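Long-range contacts in type II restriction enzyme BsoBI (Geobacillus stearothermophilus, PDB 1DC1), which recognises the double-stranded DNA sequence 5'-CYCGRG-3' as a homodimer and cuts each strand after the first cytosine: residues V55-L63 with I99-F110; L236-P247 with P275-E285. All coordinates share one frame; numbering follows the deposited sequence.

Interaction 1 and interaction 2 sit in two distant parts of one elongated chain, their centres 50 Å apart and their nearest atoms about 29 Å apart. Interaction 2 joins neighbouring parallel strands of the central sheet, about 12 Å from the centre of the chain; it carries E240 and K242, predicted ligands of the catalytic magnesium, and its backbone amides bind two DNA phosphates. Interaction 1 belongs to the helical part, about 39 Å from the chain centre, and comes no nearer than about 15 Å to the DNA, so it is structural packing. Both reach the second subunit: R47 of that subunit hydrogen-bonds to E109 O of segment 99-110, and interaction 2 touches it as well.

Interaction 1. Residues V55-L63 with I99-F110; sequences VAKTPKDLL and IENFLEPAGEEF
P59 lies flat against the F110 ring, with its CD 3.9 Å from the ring centroid and only 3° off the normal, a CH-pi contact. Proline suits this place because its ring offers a rigid row of C-H groups to an aromatic face. The phenylalanine is turned to receive it by chi1 of 89°, which sets CG between its backbone N and carbonyl carbon. At the ring's edge lie A56 O and L62 CD1, the latter 3.8 Å from F110 CE2. L62 CD1 also presses on L103 CD1 at 3.4 Å, tighter than usual for two methyls. At the CB edge of P59 stands helix 88-103: P59 CB touches L103 CB at 3.8 Å and I99 CG2 at 3.9 Å, while I99 CD1 packs against L63 CG. L114 of helix 110-152 adds apolar packing around L62.

At the polar edge E104 sends OE2 toward K60, whose NZ makes a long salt bridge of 3.7 Å. One water accepts from K60 N and donates to E104 OE2. With no direct hydrogen bond between the segments, the loop between helices 21-53 and 69-75 is held to helices 88-103 and 110-152 chiefly by apolar packing, the charged pair adding a looser tie.

Interaction 2. Residues L236-P247 with P275-E285; sequences LLLGELKGGIDP and PKTIFIGAAIE. With nucleotides of chain A.
Strands 235-242 and 276-281 are the two parallel strands of a beta-alpha-beta unit, with helix 247-270 as the crossover, and K242 packs against F279. Seven backbone hydrogen bonds join them, from K276 N to L236 O at one end to A282 N to K242 O (2.9 Å) at the other. L237 and L241 fill one face with I278 and I280; L241 CD1 meets I280 CG2 at 3.6 Å. G239 lies opposite I278, where a CB would collide with I278 CG1.

The other face bears E240 and K242, consistent with the E and K of the PD-(D/E)XK nuclease motif; both are predicted, with D212 outside these strands, to bind the catalytic magnesium. E240 OE1 accepts from D212 N. K242 crosses F279 at about a right angle, its CG 3.4 Å from F279 CE1. Bends at chi2 and beyond carry the chain away from the ring, bringing K242 CE to 3.3 Å from OP2 of DC7 of chain A, and NZ salt-bridges another DNA phosphate. Shortening K242 to an alanine is likely to leave that phosphate without its salt-bridge partner and to open a gap beside F279 CE1 and CZ.

Beyond the strand, backbone amides hold the DNA: G243 N donates to DC7 OP1 (2.7 Å), I245 N to OP1 of DG8 of chain A (2.9 Å) and D246 N to DG8 OP2 (3.2 Å). G244 has to be small, since a CB would clash with DG8 OP2. A water donates to G244 O at 2.7 Å and accepts from A283 N, and D246 OD2 makes a salt bridge with K81 of the second subunit.

Interaction 1. Residues V55-L63 with I99-F110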
loop_
_atom_site.group_PDB
_atom_site.type_symbol
_atom_site.label_atom_id
_atom_site.label_comp_id
_atom_site.label_asym_id
_atom_site.label_seq_id
_atom_site.Cartn_x
_atom_site.Cartn_y
_atom_site.Cartn_z
ATOM N N VAL D 55 5.233 -31.784 21.007
ATOM C CA VAL D 55 5.989 -32.469 22.053
ATOM C C VAL D 55 5.939 -31.675 23.394
ATOM O O VAL D 55 6.188 -32.261 24.443
ATOM C CB VAL D 55 7.439 -32.801 21.633
ATOM C CG1 VAL D 55 7.457 -33.280 20.184
ATOM C CG2 VAL D 55 8.313 -31.631 21.836
ATOM N N ALA D 56 5.580 -30.376 23.368
ATOM C CA ALA D 56 5.455 -29.573 24.587
ATOM C C ALA D 56 4.157 -30.011 25.236
ATOM O O ALA D 56 3.116 -30.111 24.581
ATOM C CB ALA D 56 5.396 -28.111 24.253
ATOM N N LYS D 57 4.197 -30.293 26.532
ATOM C CA LYS D 57 2.988 -30.726 27.177
ATOM C C LYS D 57 2.325 -29.524 27.781
ATOM O O LYS D 57 1.146 -29.567 28.089
ATOM C CB LYS D 57 3.302 -31.805 28.214
ATOM C CG LYS D 57 3.667 -33.205 27.630
ATOM C CD LYS D 57 3.738 -33.229 26.098
ATOM C CE LYS D 57 2.707 -34.165 25.465
ATOM N NZ LYS D 57 1.318 -33.594 25.462
ATOM N N THR D 58 3.078 -28.436 27.920
ATOM C CA THR D 58 2.534 -27.195 28.479
ATOM C C THR D 58 3.032 -26.013 27.681
ATOM O O THR D 58 4.069 -26.100 27.058
ATOM C CB THR D 58 2.979 -26.967 29.955
ATOM O OG1 THR D 58 4.353 -26.556 29.982
ATOM C CG2 THR D 58 2.810 -28.249 30.774
ATOM N N PRO D 59 2.271 -24.916 27.662
ATOM C CA PRO D 59 2.733 -23.743 26.914
ATOM C C PRO D 59 4.154 -23.349 27.267
ATOM O O PRO D 59 4.934 -23.039 26.381
ATOM C CB PRO D 59 1.718 -22.664 27.278
ATOM C CG PRO D 59 0.479 -23.419 27.575
ATOM C CD PRO D 59 0.919 -24.731 28.209
ATOM N N LYS D 60 4.522 -23.384 28.546
ATOM C CA LYS D 60 5.874 -22.964 28.910
ATOM C C LYS D 60 6.907 -23.875 28.355
ATOM O O LYS D 60 8.046 -23.480 28.145
ATOM C CB LYS D 60 6.033 -22.859 30.420
ATOM C CG LYS D 60 5.539 -21.526 30.910
ATOM C CD LYS D 60 5.663 -21.397 32.415
ATOM C CE LYS D 60 4.402 -20.797 33.062
ATOM N NZ LYS D 60 3.609 -21.786 33.919
ATOM N N ASP D 61 6.508 -25.110 28.083
ATOM C CA ASP D 61 7.448 -26.070 27.529
ATOM C C ASP D 61 7.878 -25.684 26.114
ATOM O O ASP D 61 8.956 -26.081 25.665
ATOM C CB ASP D 61 6.830 -27.475 27.519
ATOM C CG ASP D 61 6.826 -28.147 28.896
ATOM O OD1 ASP D 61 7.621 -27.738 29.783
ATOM O OD2 ASP D 61 6.014 -29.091 29.067
ATOM N N LEU D 62 7.044 -24.903 25.427
ATOM C CA LEU D 62 7.330 -24.468 24.048
ATOM C C LEU D 62 8.623 -23.636 23.995
ATOM O O LEU D 62 9.297 -23.600 22.958
ATOM C CB LEU D 62 6.111 -23.677 23.464
ATOM C CG LEU D 62 4.726 -24.393 23.384
ATOM C CD1 LEU D 62 3.587 -23.419 23.154
ATOM C CD2 LEU D 62 4.770 -25.429 22.265
ATOM N N LEU D 63 8.959 -23.003 25.118
ATOM C CA LEU D 63 10.163 -22.188 25.208
ATOM C C LEU D 63 11.447 -23.002 25.054
ATOM O O LEU D 63 12.521 -22.457 24.799
ATOM C CB LEU D 63 10.184 -21.488 26.544
ATOM C CG LEU D 63 9.050 -20.493 26.667
ATOM C CD1 LEU D 63 8.950 -19.902 28.082
ATOM C CD2 LEU D 63 9.339 -19.419 25.639
ATOM N N ILE D 99 2.394 -16.685 25.304
ATOM C CA ILE D 99 2.185 -17.779 26.248
ATOM C C ILE D 99 1.201 -17.391 27.375
ATOM O O ILE D 99 0.240 -18.108 27.609
ATOM C CB ILE D 99 3.545 -18.284 26.847
ATOM C CG1 ILE D 99 4.334 -19.043 25.781
ATOM C CG2 ILE D 99 3.302 -19.212 28.056
ATOM C CD1 ILE D 99 5.755 -19.317 26.176
ATOM N N GLU D 100 1.401 -16.235 28.013
ATOM C CA GLU D 100 0.535 -15.832 29.119
ATOM C C GLU D 100 -0.818 -15.342 28.734
ATOM O O GLU D 100 -1.777 -15.611 29.443
ATOM C CB GLU D 100 1.216 -14.751 29.968
ATOM C CG GLU D 100 2.597 -15.186 30.495
ATOM C CD GLU D 100 3.321 -14.087 31.260
ATOM O OE1 GLU D 100 2.817 -12.946 31.257
ATOM O OE2 GLU D 100 4.390 -14.358 31.852
ATOM N N ASN D 101 -0.912 -14.648 27.605
ATOM C CA ASN D 101 -2.184 -14.074 27.207
ATOM C C ASN D 101 -3.068 -14.956 26.384
ATOM O O ASN D 101 -4.307 -14.798 26.394
ATOM C CB ASN D 101 -1.977 -12.768 26.433
ATOM C CG ASN D 101 -1.237 -11.740 27.236
ATOM O OD1 ASN D 101 -1.406 -11.686 28.457
ATOM N ND2 ASN D 101 -0.410 -10.916 26.573
ATOM N N PHE D 102 -2.469 -15.891 25.668
ATOM C CA PHE D 102 -3.285 -16.741 24.806
ATOM C C PHE D 102 -3.166 -18.266 24.983
ATOM O O PHE D 102 -4.182 -18.978 25.040
ATOM C CB PHE D 102 -3.004 -16.354 23.336
ATOM C CG PHE D 102 -3.287 -14.909 23.053
ATOM C CD1 PHE D 102 -4.598 -14.431 23.079
ATOM C CD2 PHE D 102 -2.270 -14.032 22.742
ATOM C CE1 PHE D 102 -4.886 -13.093 22.784
ATOM C CE2 PHE D 102 -2.563 -12.684 22.444
ATOM C CZ PHE D 102 -3.865 -12.216 22.462
ATOM N N LEU D 103 -1.948 -18.759 25.104
ATOM C CA LEU D 103 -1.779 -20.188 25.174
ATOM C C LEU D 103 -2.203 -20.772 26.485
ATOM O O LEU D 103 -2.909 -21.756 26.500
ATOM C CB LEU D 103 -0.344 -20.585 24.805
ATOM C CG LEU D 103 0.180 -20.050 23.439
ATOM C CD1 LEU D 103 1.511 -20.695 23.087
ATOM C CD2 LEU D 103 -0.841 -20.292 22.319
ATOM N N GLU D 104 -1.811 -20.175 27.595
ATOM C CA GLU D 104 -2.241 -20.732 28.878
ATOM C C GLU D 104 -3.764 -20.647 28.972
ATOM O O GLU D 104 -4.437 -21.592 29.354
ATOM C CB GLU D 104 -1.504 -20.008 29.962
ATOM C CG GLU D 104 -0.054 -20.063 29.633
ATOM C CD GLU D 104 0.858 -19.746 30.766
ATOM O OE1 GLU D 104 0.628 -18.715 31.429
ATOM O OE2 GLU D 104 1.810 -20.541 30.969
ATOM N N PRO D 105 -4.332 -19.493 28.644
ATOM C CA PRO D 105 -5.792 -19.396 28.684
ATOM C C PRO D 105 -6.543 -20.425 27.794
ATOM O O PRO D 105 -7.705 -20.746 28.082
ATOM C CB PRO D 105 -6.066 -17.944 28.230
ATOM C CG PRO D 105 -4.832 -17.208 28.664
ATOM C CD PRO D 105 -3.697 -18.186 28.402
ATOM N N ALA D 106 -5.915 -20.894 26.700
ATOM C CA ALA D 106 -6.547 -21.872 25.797
ATOM C C ALA D 106 -6.523 -23.271 26.420
ATOM O O ALA D 106 -7.119 -24.233 25.894
ATOM C CB ALA D 106 -5.846 -21.896 24.444
ATOM N N GLY D 107 -5.788 -23.371 27.527
ATOM C CA GLY D 107 -5.706 -24.607 28.286
ATOM C C GLY D 107 -5.392 -25.836 27.470
ATOM O O GLY D 107 -4.312 -25.938 26.919
ATOM N N GLU D 108 -6.323 -26.773 27.393
ATOM C CA GLU D 108 -6.075 -27.999 26.622
ATOM C C GLU D 108 -5.945 -27.719 25.131
ATOM O O GLU D 108 -5.409 -28.536 24.412
ATOM C CB GLU D 108 -7.213 -29.035 26.791
ATOM C CG GLU D 108 -7.263 -29.765 28.107
ATOM C CD GLU D 108 -8.682 -30.252 28.454
ATOM O OE1 GLU D 108 -9.165 -31.213 27.815
ATOM O OE2 GLU D 108 -9.318 -29.667 29.370
ATOM N N GLU D 109 -6.476 -26.594 24.671
ATOM C CA GLU D 109 -6.410 -26.265 23.245
ATOM C C GLU D 109 -5.245 -25.357 22.899
ATOM O O GLU D 109 -5.268 -24.687 21.875
ATOM C CB GLU D 109 -7.700 -25.581 22.822
ATOM C CG GLU D 109 -8.928 -26.253 23.356
ATOM C CD GLU D 109 -8.971 -27.707 22.973
ATOM O OE1 GLU D 109 -8.879 -27.972 21.762
ATOM O OE2 GLU D 109 -9.086 -28.576 23.873
ATOM N N PHE D 110 -4.222 -25.338 23.740
ATOM C CA PHE D 110 -3.071 -24.466 23.493
ATOM C C PHE D 110 -2.257 -24.703 22.182
ATOM O O PHE D 110 -1.729 -23.724 21.608
ATOM C CB PHE D 110 -2.121 -24.439 24.724
ATOM C CG PHE D 110 -1.038 -25.518 24.748
ATOM C CD1 PHE D 110 -1.234 -26.712 25.437
ATOM C CD2 PHE D 110 0.215 -25.290 24.192
ATOM C CE1 PHE D 110 -0.206 -27.641 25.566
ATOM C CE2 PHE D 110 1.241 -26.211 24.320
ATOM C CZ PHE D 110 1.033 -27.389 25.007
HETATM O O HOH W 1 2.549 -23.584 30.909
#

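Interaction 2. Residues L236-P247 with P275-E285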
loop_
_atom_site.group_PDB
_atom_site.type_symbol
_atom_site.label_atom_id
_atom_site.label_comp_id
_atom_site.label_asym_id
_atom_site.label_seq_id
_atom_site.Cartn_x
_atom_site.Cartn_y
_atom_site.Cartn_z
ATOM N N LEU D 236 17.532 7.285 -22.505
ATOM C CA LEU D 236 16.565 7.654 -23.558
ATOM C C LEU D 236 15.139 7.707 -23.012
ATOM O O LEU D 236 14.364 8.557 -23.412
ATOM C CB LEU D 236 16.554 6.634 -24.715
ATOM C CG LEU D 236 17.797 6.560 -25.610
ATOM C CD1 LEU D 236 17.687 5.418 -26.573
ATOM C CD2 LEU D 236 17.967 7.891 -26.356
ATOM N N LEU D 237 14.811 6.796 -22.101
ATOM C CA LEU D 237 13.473 6.717 -21.556
ATOM C C LEU D 237 13.471 6.176 -20.141
ATOM O O LEU D 237 14.298 5.331 -19.816
ATOM C CB LEU D 237 12.598 5.812 -22.463
ATOM C CG LEU D 237 11.164 5.395 -22.053
ATOM C CD1 LEU D 237 10.371 5.172 -23.306
ATOM C CD2 LEU D 237 11.167 4.121 -21.172
ATOM N N LEU D 238 12.552 6.695 -19.305
ATOM C CA LEU D 238 12.338 6.220 -17.928
ATOM C C LEU D 238 10.830 6.048 -17.786
ATOM O O LEU D 238 10.052 6.862 -18.273
ATOM C CB LEU D 238 12.897 7.191 -16.892
ATOM C CG LEU D 238 14.395 7.446 -17.167
ATOM C CD1 LEU D 238 14.589 8.841 -17.705
ATOM C CD2 LEU D 238 15.180 7.241 -15.945
ATOM N N GLY D 239 10.412 4.950 -17.169
ATOM C CA GLY D 239 8.989 4.739 -17.057
ATOM C C GLY D 239 8.594 3.971 -15.821
ATOM O O GLY D 239 9.415 3.269 -15.226
ATOM N N GLU D 240 7.336 4.122 -15.438
ATOM C CA GLU D 240 6.775 3.445 -14.275
ATOM C C GLU D 240 5.822 2.404 -14.836
ATOM O O GLU D 240 5.155 2.639 -15.833
ATOM C CB GLU D 240 6.012 4.426 -13.374
ATOM C CG GLU D 240 6.691 4.864 -12.037
ATOM C CD GLU D 240 8.249 4.840 -12.018
ATOM O OE1 GLU D 240 8.829 3.728 -12.036
ATOM O OE2 GLU D 240 8.901 5.926 -11.955
ATOM N N LEU D 241 5.768 1.239 -14.200
ATOM C CA LEU D 241 4.913 0.128 -14.657
ATOM C C LEU D 241 4.171 -0.398 -13.445
ATOM O O LEU D 241 4.809 -0.881 -12.531
ATOM C CB LEU D 241 5.788 -0.994 -15.270
ATOM C CG LEU D 241 5.221 -2.396 -15.580
ATOM C CD1 LEU D 241 4.080 -2.283 -16.586
ATOM C CD2 LEU D 241 6.327 -3.313 -16.159
ATOM N N LYS D 242 2.837 -0.277 -13.436
ATOM C CA LYS D 242 1.985 -0.731 -12.317
ATOM C C LYS D 242 1.147 -1.932 -12.763
ATOM O O LYS D 242 0.295 -1.804 -13.645
ATOM C CB LYS D 242 1.093 0.409 -11.866
ATOM C CG LYS D 242 1.819 1.745 -11.877
ATOM C CD LYS D 242 2.083 2.258 -10.510
ATOM C CE LYS D 242 2.965 1.350 -9.758
ATOM N NZ LYS D 242 4.347 1.889 -9.820
ATOM N N GLY D 243 1.436 -3.099 -12.186
ATOM C CA GLY D 243 0.733 -4.304 -12.559
ATOM C C GLY D 243 -0.446 -4.633 -11.663
ATOM O O GLY D 243 -1.052 -5.680 -11.795
ATOM N N GLY D 244 -0.752 -3.755 -10.724
ATOM C CA GLY D 244 -1.870 -4.028 -9.850
ATOM C C GLY D 244 -3.190 -4.086 -10.606
ATOM O O GLY D 244 -3.420 -3.357 -11.582
ATOM N N ILE D 245 -4.087 -4.949 -10.156
ATOM C CA ILE D 245 -5.414 -5.085 -10.787
ATOM C C ILE D 245 -6.521 -4.495 -9.956
ATOM O O ILE D 245 -7.654 -4.548 -10.362
ATOM C CB ILE D 245 -5.836 -6.588 -11.044
ATOM C CG1 ILE D 245 -5.417 -7.515 -9.901
ATOM C CG2 ILE D 245 -5.177 -7.052 -12.335
ATOM C CD1 ILE D 245 -6.379 -7.701 -8.805
ATOM N N ASP D 246 -6.199 -3.945 -8.788
ATOM C CA ASP D 246 -7.238 -3.449 -7.903
ATOM C C ASP D 246 -7.611 -2.013 -8.258
ATOM O O ASP D 246 -6.769 -1.124 -8.200
ATOM C CB ASP D 246 -6.741 -3.575 -6.447
ATOM C CG ASP D 246 -7.673 -2.921 -5.441
ATOM O OD1 ASP D 246 -8.898 -2.819 -5.721
ATOM O OD2 ASP D 246 -7.175 -2.514 -4.362
ATOM N N PRO D 247 -8.878 -1.774 -8.668
ATOM C CA PRO D 247 -9.218 -0.399 -8.995
ATOM C C PRO D 247 -9.047 0.556 -7.788
ATOM O O PRO D 247 -8.768 1.730 -7.979
ATOM C CB PRO D 247 -10.670 -0.481 -9.463
ATOM C CG PRO D 247 -11.172 -1.734 -9.002
ATOM C CD PRO D 247 -10.019 -2.682 -8.849
ATOM N N PRO D 275 14.779 13.114 -21.104
ATOM C CA PRO D 275 14.493 11.712 -21.482
ATOM C C PRO D 275 12.968 11.540 -21.683
ATOM O O PRO D 275 12.148 12.334 -21.142
ATOM C CB PRO D 275 14.982 10.905 -20.280
ATOM C CG PRO D 275 14.968 11.872 -19.126
ATOM C CD PRO D 275 15.396 13.196 -19.769
ATOM N N LYS D 276 12.565 10.554 -22.476
ATOM C CA LYS D 276 11.127 10.304 -22.660
ATOM C C LYS D 276 10.623 9.682 -21.361
ATOM O O LYS D 276 11.401 9.081 -20.627
ATOM C CB LYS D 276 10.866 9.302 -23.801
ATOM C CG LYS D 276 11.249 9.808 -25.187
ATOM C CD LYS D 276 11.100 8.670 -26.177
ATOM C CE LYS D 276 11.473 9.079 -27.573
ATOM N NZ LYS D 276 12.121 10.417 -27.622
ATOM N N THR D 277 9.339 9.840 -21.069
ATOM C CA THR D 277 8.781 9.237 -19.856
ATOM C C THR D 277 7.492 8.511 -20.208
ATOM O O THR D 277 6.745 8.932 -21.089
ATOM C CB THR D 277 8.474 10.268 -18.723
ATOM O OG1 THR D 277 7.586 11.254 -19.229
ATOM C CG2 THR D 277 9.790 10.914 -18.168
ATOM N N ILE D 278 7.245 7.381 -19.552
ATOM C CA ILE D 278 6.021 6.627 -19.832
ATOM C C ILE D 278 5.403 6.093 -18.530
ATOM O O ILE D 278 6.074 5.958 -17.510
ATOM C CB ILE D 278 6.250 5.393 -20.856
ATOM C CG1 ILE D 278 7.099 4.280 -20.206
ATOM C CG2 ILE D 278 6.868 5.868 -22.166
ATOM C CD1 ILE D 278 7.290 3.043 -21.109
ATOM N N PHE D 279 4.102 5.833 -18.599
ATOM C CA PHE D 279 3.347 5.238 -17.512
ATOM C C PHE D 279 2.510 4.112 -18.106
ATOM O O PHE D 279 1.744 4.333 -19.049
ATOM C CB PHE D 279 2.397 6.215 -16.841
ATOM C CG PHE D 279 1.603 5.573 -15.749
ATOM C CD1 PHE D 279 2.174 5.373 -14.487
ATOM C CD2 PHE D 279 0.320 5.074 -15.991
ATOM C CE1 PHE D 279 1.487 4.676 -13.481
ATOM C CE2 PHE D 279 -0.388 4.367 -14.969
ATOM C CZ PHE D 279 0.206 4.174 -13.729
ATOM N N ILE D 280 2.656 2.909 -17.567
ATOM C CA ILE D 280 1.880 1.758 -18.030
ATOM C C ILE D 280 1.197 1.221 -16.783
ATOM O O ILE D 280 1.843 0.992 -15.782
ATOM C CB ILE D 280 2.798 0.642 -18.608
ATOM C CG1 ILE D 280 3.623 1.200 -19.770
ATOM C CG2 ILE D 280 1.985 -0.590 -19.006
ATOM C CD1 ILE D 280 4.804 0.286 -20.170
ATOM N N GLY D 281 -0.117 1.041 -16.841
ATOM C CA GLY D 281 -0.819 0.534 -15.674
ATOM C C GLY D 281 -1.928 -0.447 -16.022
ATOM O O GLY D 281 -2.588 -0.264 -17.021
ATOM N N ALA D 282 -2.131 -1.485 -15.208
ATOM C CA ALA D 282 -3.223 -2.435 -15.454
ATOM C C ALA D 282 -4.571 -1.915 -14.869
ATOM O O ALA D 282 -5.646 -2.235 -15.394
ATOM C CB ALA D 282 -2.855 -3.845 -14.871
ATOM N N ALA D 283 -4.513 -1.119 -13.799
ATOM C CA ALA D 283 -5.706 -0.539 -13.162
ATOM C C ALA D 283 -5.708 0.970 -13.412
ATOM O O ALA D 283 -4.969 1.726 -12.775
ATOM C CB ALA D 283 -5.682 -0.817 -11.677
ATOM N N ILE D 284 -6.498 1.405 -14.371
ATOM C CA ILE D 284 -6.566 2.809 -14.721
ATOM C C ILE D 284 -8.029 3.250 -14.653
ATOM O O ILE D 284 -8.881 2.761 -15.375
ATOM C CB ILE D 284 -5.935 3.084 -16.158
ATOM C CG1 ILE D 284 -4.438 2.741 -16.135
ATOM C CG2 ILE D 284 -6.077 4.594 -16.556
ATOM C CD1 ILE D 284 -3.640 3.012 -17.448
ATOM N N GLU D 285 -8.284 4.170 -13.732
ATOM C CA GLU D 285 -9.603 4.734 -13.469
ATOM C C GLU D 285 -9.855 6.071 -14.237
ATOM O O GLU D 285 -8.921 6.670 -14.766
ATOM C CB GLU D 285 -9.732 4.878 -11.928
ATOM C CG GLU D 285 -9.758 3.477 -11.251
ATOM C CD GLU D 285 -11.018 2.720 -11.661
ATOM O OE1 GLU D 285 -12.074 3.098 -11.154
ATOM O OE2 GLU D 285 -10.977 1.809 -12.502
ATOM P P DG A 8 -3.085 -5.171 -6.743
ATOM O OP1 DG A 8 -3.099 -6.205 -7.766
ATOM O OP2 DG A 8 -3.521 -3.808 -7.074
ATOM O "O5'" DG A 8 -4.006 -5.756 -5.576
ATOM C "C5'" DG A 8 -3.648 -6.984 -4.860
ATOM C "C4'" DG A 8 -4.073 -6.875 -3.413
ATOM O "O4'" DG A 8 -3.317 -5.801 -2.804
ATOM C "C3'" DG A 8 -5.560 -6.518 -3.235
ATOM O "O3'" DG A 8 -6.053 -7.057 -1.994
ATOM C "C2'" DG A 8 -5.514 -5.008 -3.058
ATOM C "C1'" DG A 8 -4.197 -4.825 -2.276
ATOM N N9 DG A 8 -3.577 -3.503 -2.397
ATOM C C8 DG A 8 -3.451 -2.764 -3.556
ATOM N N7 DG A 8 -2.919 -1.585 -3.359
ATOM C C5 DG A 8 -2.654 -1.541 -1.991
ATOM C C6 DG A 8 -2.100 -0.483 -1.170
ATOM O O6 DG A 8 -1.732 0.634 -1.514
ATOM N N1 DG A 8 -2.024 -0.847 0.173
ATOM C C2 DG A 8 -2.434 -2.063 0.686
ATOM N N2 DG A 8 -2.269 -2.258 1.999
ATOM N N3 DG A 8 -2.971 -3.044 -0.056
ATOM C C4 DG A 8 -3.045 -2.722 -1.377
ATOM P P DC A 7 3.151 -3.263 -8.729
ATOM O OP1 DC A 7 2.751 -3.889 -10.001
ATOM O OP2 DC A 7 3.292 -1.779 -8.646
ATOM O "O5'" DC A 7 2.112 -3.672 -7.606
ATOM C "C5'" DC A 7 1.758 -5.054 -7.375
ATOM C "C4'" DC A 7 0.748 -5.150 -6.252
ATOM O "O4'" DC A 7 1.285 -4.649 -4.988
ATOM C "C3'" DC A 7 -0.571 -4.403 -6.502
ATOM O "O3'" DC A 7 -1.640 -5.193 -6.031
ATOM C "C2'" DC A 7 -0.485 -3.219 -5.566
ATOM C "C1'" DC A 7 0.353 -3.741 -4.412
ATOM N N1 DC A 7 1.080 -2.659 -3.721
ATOM C C2 DC A 7 0.947 -2.532 -2.310
ATOM O O2 DC A 7 0.409 -3.461 -1.659
ATOM N N3 DC A 7 1.433 -1.417 -1.693
ATOM C C4 DC A 7 2.098 -0.498 -2.412
ATOM N N4 DC A 7 2.542 0.594 -1.780
ATOM C C5 DC A 7 2.337 -0.661 -3.828
ATOM C C6 DC A 7 1.818 -1.738 -4.428
HETATM O O HOH W 2 -2.131 -1.059 -11.876
#